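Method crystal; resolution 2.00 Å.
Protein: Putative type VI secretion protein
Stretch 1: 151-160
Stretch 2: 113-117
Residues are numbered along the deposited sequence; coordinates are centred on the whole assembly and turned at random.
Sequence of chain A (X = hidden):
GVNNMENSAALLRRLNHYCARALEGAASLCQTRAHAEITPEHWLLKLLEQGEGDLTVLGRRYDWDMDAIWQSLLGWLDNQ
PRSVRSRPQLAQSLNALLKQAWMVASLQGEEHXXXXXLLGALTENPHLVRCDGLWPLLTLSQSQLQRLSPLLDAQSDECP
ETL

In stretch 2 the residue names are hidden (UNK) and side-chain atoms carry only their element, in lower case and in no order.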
ATOM      1  N   LEU A 151     -14.665   9.702   8.064  1.00 19.23           N
ATOM      2  CA  LEU A 151     -14.894   8.344   8.560  1.00 19.86           C
ATOM      3  C   LEU A 151     -13.560   7.657   8.867  1.00 21.51           C
ATOM      4  O   LEU A 151     -13.413   7.044   9.930  1.00 19.79           O
ATOM      5  CB  LEU A 151     -15.705   7.516   7.553  1.00 20.84           C
ATOM      6  CG  LEU A 151     -15.990   6.094   8.013  1.00 27.43           C
ATOM      7  CD1 LEU A 151     -17.400   5.957   8.540  1.00 28.40           C
ATOM      8  CD2 LEU A 151     -15.616   5.093   6.950  1.00 31.11           C
ATOM      9  N   LEU A 152     -12.589   7.784   7.948  1.00 17.69           N
ATOM     10  CA  LEU A 152     -11.251   7.207   8.112  1.00 18.43           C
ATOM     11  C   LEU A 152     -10.578   7.803   9.343  1.00 23.50           C
ATOM     12  O   LEU A 152      -9.977   7.071  10.124  1.00 21.63           O
ATOM     13  CB  LEU A 152     -10.382   7.457   6.862  1.00 18.58           C
ATOM     14  CG  LEU A 152     -10.799   6.728   5.592  1.00 23.33           C
ATOM     15  CD1 LEU A 152      -9.926   7.140   4.459  1.00 23.30           C
ATOM     16  CD2 LEU A 152     -10.746   5.196   5.768  1.00 25.10           C
ATOM     17  N   ASP A 153     -10.755   9.123   9.558  1.00 21.86           N
ATOM     18  CA  ASP A 153     -10.189   9.797  10.723  1.00 22.78           C
ATOM     19  C   ASP A 153     -10.871   9.379  12.043  1.00 27.61           C
ATOM     20  O   ASP A 153     -10.268   9.497  13.107  1.00 28.71           O
ATOM     21  CB  ASP A 153     -10.163  11.321  10.511  1.00 25.24           C
ATOM     22  CG  ASP A 153      -9.112  11.793   9.510  1.00 38.78           C
ATOM     23  OD1 ASP A 153      -8.254  10.968   9.104  1.00 39.02           O
ATOM     24  OD2 ASP A 153      -9.126  12.990   9.157  1.00 48.16           O
ATOM     25  N   ALA A 154     -12.101   8.846  11.973  1.00 22.67           N
ATOM     26  CA  ALA A 154     -12.797   8.394  13.175  1.00 22.93           C
ATOM     27  C   ALA A 154     -12.529   6.911  13.494  1.00 26.12           C
ATOM     28  O   ALA A 154     -12.626   6.519  14.654  1.00 25.38           O
ATOM     29  CB  ALA A 154     -14.293   8.625  13.031  1.00 23.50           C
ATOM     30  N   GLN A 155     -12.200   6.090  12.472  1.00 20.76           N
ATOM     31  CA  GLN A 155     -12.064   4.639  12.658  1.00 19.46           C
ATOM     32  C   GLN A 155     -10.695   3.993  12.420  1.00 21.35           C
ATOM     33  O   GLN A 155     -10.464   2.885  12.898  1.00 20.90           O
ATOM     34  CB  GLN A 155     -13.120   3.926  11.790  1.00 20.49           C
ATOM     35  CG  GLN A 155     -14.565   4.371  12.037  1.00 27.80           C
ATOM     36  CD  GLN A 155     -15.576   3.546  11.277  1.00 40.65           C
ATOM     37  OE1 GLN A 155     -15.255   2.528  10.665  1.00 33.47           O
ATOM     38  NE2 GLN A 155     -16.834   3.946  11.334  1.00 35.86           N
ATOM     39  N   SER A 156      -9.830   4.619  11.631  1.00 16.96           N
ATOM     40  CA  SER A 156      -8.536   4.037  11.272  1.00 17.05           C
ATOM     41  C   SER A 156      -7.455   4.344  12.299  1.00 22.23           C
ATOM     42  O   SER A 156      -7.461   5.425  12.876  1.00 20.64           O
ATOM     43  CB  SER A 156      -8.109   4.550   9.897  1.00 18.03           C
ATOM     44  OG  SER A 156      -6.836   4.075   9.496  1.00 18.87           O
ATOM     45  N   ASP A 157      -6.489   3.417  12.474  1.00 20.93           N
ATOM     46  CA  ASP A 157      -5.322   3.617  13.349  1.00 22.55           C
ATOM     47  C   ASP A 157      -4.349   4.634  12.712  1.00 28.36           C
ATOM     48  O   ASP A 157      -3.424   5.096  13.379  1.00 28.72           O
ATOM     49  CB  ASP A 157      -4.601   2.281  13.621  1.00 25.72           C
ATOM     50  CG  ASP A 157      -5.033   1.561  14.892  1.00 42.87           C
ATOM     51  OD1 ASP A 157      -6.103   1.907  15.441  1.00 45.62           O
ATOM     52  OD2 ASP A 157      -4.313   0.640  15.323  1.00 51.17           O
ATOM     53  N   GLU A 158      -4.571   4.990  11.425  1.00 25.86           N
ATOM     54  CA  GLU A 158      -3.776   5.972  10.664  1.00 25.89           C
ATOM     55  C   GLU A 158      -4.327   7.415  10.802  1.00 34.22           C
ATOM     56  O   GLU A 158      -3.889   8.324  10.088  1.00 33.21           O
ATOM     57  CB  GLU A 158      -3.751   5.591   9.178  1.00 26.25           C
ATOM     58  CG  GLU A 158      -3.194   4.216   8.891  1.00 28.73           C
ATOM     59  CD  GLU A 158      -3.127   3.933   7.408  1.00 30.17           C
ATOM     60  OE1 GLU A 158      -2.209   4.460   6.742  1.00 23.70           O
ATOM     61  OE2 GLU A 158      -4.004   3.196   6.906  1.00 21.35           O
ATOM     62  N   CYS A 159      -5.300   7.612  11.693  1.00 35.76           N
ATOM     63  CA  CYS A 159      -5.942   8.908  11.933  0.63 37.88           C
ATOM     64  C   CYS A 159      -4.999   9.897  12.656  1.00 43.94           C
ATOM     65  O   CYS A 159      -4.035   9.440  13.277  1.00 43.17           O
ATOM     66  CB  CYS A 159      -7.221   8.692  12.734  1.00 39.16           C
ATOM     67  SG  CYS A 159      -6.941   8.148  14.442  1.00 43.67           S
ATOM     68  N   PRO A 160      -5.294  11.233  12.683  1.00 41.92           N
ATOM     69  CA  PRO A 160      -4.443  12.152  13.474  1.00 41.81           C
ATOM     70  C   PRO A 160      -4.539  11.825  14.967  1.00 45.68           C
ATOM     71  O   PRO A 160      -5.575  11.332  15.428  1.00 45.17           O
ATOM     72  CB  PRO A 160      -5.030  13.543  13.183  1.00 43.30           C
ATOM     73  CG  PRO A 160      -5.913  13.369  11.991  1.00 47.95           C
ATOM     74  CD  PRO A 160      -6.414  11.962  12.047  1.00 43.47           C
ATOM     75  N   UNK A 113       2.065  10.104   3.847  1.00 21.79           N
ATOM     76  CA  UNK A 113       1.368   9.126   3.021  1.00 20.53           C
ATOM     77  C   UNK A 113       0.701   8.085   3.908  1.00 23.52           C
ATOM     78  O   UNK A 113       1.370   7.456   4.733  1.00 23.15           O
ATOM     79  c   UNK A 113       4.317   8.886   0.396  1.00 25.51           C
ATOM     80  c   UNK A 113       3.134   9.504   1.188  1.00 23.59           C
ATOM     81  c   UNK A 113       2.312   8.458   1.981  1.00 23.22           C
ATOM     82  c   UNK A 113       1.534   7.525   1.037  1.00 22.85           C
ATOM     83  N   UNK A 114      -0.610   7.872   3.703  1.00 18.65           N
ATOM     84  CA  UNK A 114      -1.366   6.848   4.422  1.00 18.00           C
ATOM     85  C   UNK A 114      -1.886   5.821   3.428  1.00 19.81           C
ATOM     86  O   UNK A 114      -1.791   6.066   2.219  1.00 17.41           O
ATOM     87  n   UNK A 114      -6.831   8.007   8.020  1.00 20.75           N
ATOM     88  c   UNK A 114      -2.452   7.444   5.331  1.00 19.04           C
ATOM     89  n   UNK A 114      -5.168   8.324   6.460  1.00 27.39           N
ATOM     90  c   UNK A 114      -3.470   8.327   4.665  1.00 30.71           C
ATOM     91  c   UNK A 114      -5.987   8.812   7.382  1.00 39.48           C
ATOM     92  c   UNK A 114      -4.217   9.139   5.698  1.00 28.89           C
ATOM     93  n   UNK A 114      -5.974  10.108   7.672  1.00 24.48           N
ATOM     94  N   UNK A 115      -2.413   4.668   3.901  1.00 15.91           N
ATOM     95  CA  UNK A 115      -2.874   3.632   2.965  1.00 15.42           C
ATOM     96  C   UNK A 115      -3.973   4.062   2.007  1.00 18.69           C
ATOM     97  O   UNK A 115      -3.998   3.581   0.878  1.00 18.95           O
ATOM     98  c   UNK A 115      -3.196   2.314   3.664  1.00 18.07           C
ATOM     99  o   UNK A 115      -4.307   2.440   4.530  1.00 22.53           O
ATOM    100  N   UNK A 116      -4.829   5.021   2.408  1.00 14.97           N
ATOM    101  CA  UNK A 116      -5.876   5.538   1.512  1.00 14.17           C
ATOM    102  C   UNK A 116      -5.262   6.226   0.280  1.00 16.15           C
ATOM    103  O   UNK A 116      -5.874   6.197  -0.779  1.00 15.03           O
ATOM    104  c   UNK A 116      -6.944   6.416   2.229  1.00 17.38           C
ATOM    105  c   UNK A 116      -8.207   6.550   1.378  1.00 17.18           C
ATOM    106  c   UNK A 116      -6.391   7.792   2.601  1.00 16.96           C
ATOM    107  N   UNK A 117      -4.050   6.822   0.419  1.00 13.27           N
ATOM    108  CA  UNK A 117      -3.345   7.475  -0.699  1.00 13.10           C
ATOM    109  C   UNK A 117      -2.778   6.429  -1.638  1.00 17.71           C
ATOM    110  O   UNK A 117      -2.778   6.640  -2.849  1.00 17.56           O
ATOM    111  n   UNK A 117      -2.087   9.851   1.856  1.00 18.21           N
ATOM    112  c   UNK A 117      -2.756   9.511   0.697  1.00 16.44           C
ATOM    113  c   UNK A 117      -2.243   8.434  -0.211  1.00 13.14           C
ATOM    114  n   UNK A 117      -3.881  11.108   1.682  1.00 17.58           N
ATOM    115  c   UNK A 117      -2.796  10.824   2.407  1.00 17.68           C
ATOM    116  c   UNK A 117      -3.857  10.291   0.580  1.00 17.80           C
TER

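Position 113 carries four side-chain carbons and no other element. The chain forks at its first carbon, and one arm is two carbons long. Its CA-to-CB bond points away from stretch 1, and the side chain does not reach it. That pattern is isoleucine. Ile 113 is buried but takes no part in this contact.

Position 114 has three carbons in a row, then a nitrogen, then a carbon bearing two more nitrogens. The chain runs toward Leu 152 and Asp 153, in the helix of stretch 1, and one terminal nitrogen lies close to a carboxylate oxygen of Asp 153. The end is a guanidinium group, so the residue is arginine. Arg 114 NH1 donates a hydrogen bond to Asp 153 OD1 at 2.8 Å, and the opposite charges make the pair a salt bridge. Asp 153 OD1 sits at the edge of the guanidinium, near its plane, where the N-H groups point. Glu 158 O lies over one face. Arg 114 occupies the N-cap position before the helix that starts at the next residue.

Position 115 has one carbon followed by one oxygen. The oxygen is close to the carboxylate of Glu 158. This is serine. Ser 115 OG donates to Glu 158 OE2 at 2.5 Å, a short hydrogen bond. The backbone joins in, with Ser 115 N donating to Glu 158 OE1 at 2.9 Å. One carboxylate thus receives both groups of the same residue.

Position 116 has three side-chain carbons, the first carrying the other two, and no heteroatom. Its CA-to-CB bond points toward stretch 1, and one end carbon lies against Leu 152 CD1. The residue is valine. Val 116 CG2 packs against Leu 152 CD1 at 3.6 Å, an apolar contact between buried side chains.

Position 117 has one carbon leading to a five-membered ring of three carbons and two nitrogens. It does not reach stretch 1. This imidazole identifies histidine. The ring accepts a hydrogen bond within its own stretch, from Arg 114 N to His 117 ND1 at 3.1 Å. Separately, the backbone His 117 N donates to Arg 114 O at 3.0 Å.

The contact joins the start of one helix to the end of another and the turn after it. The type I turn from Ser 156 to Cys 159 includes Glu 158, whose carboxylate holds the backbone and hydroxyl of Ser 115. Arg 114 reaches across to Asp 153, and Leu 152 with Val 116 adds a small apolar patch. Between them the stretches bury 330 Å², both sides summed.

Stretch 2 (113-117) IRSVH
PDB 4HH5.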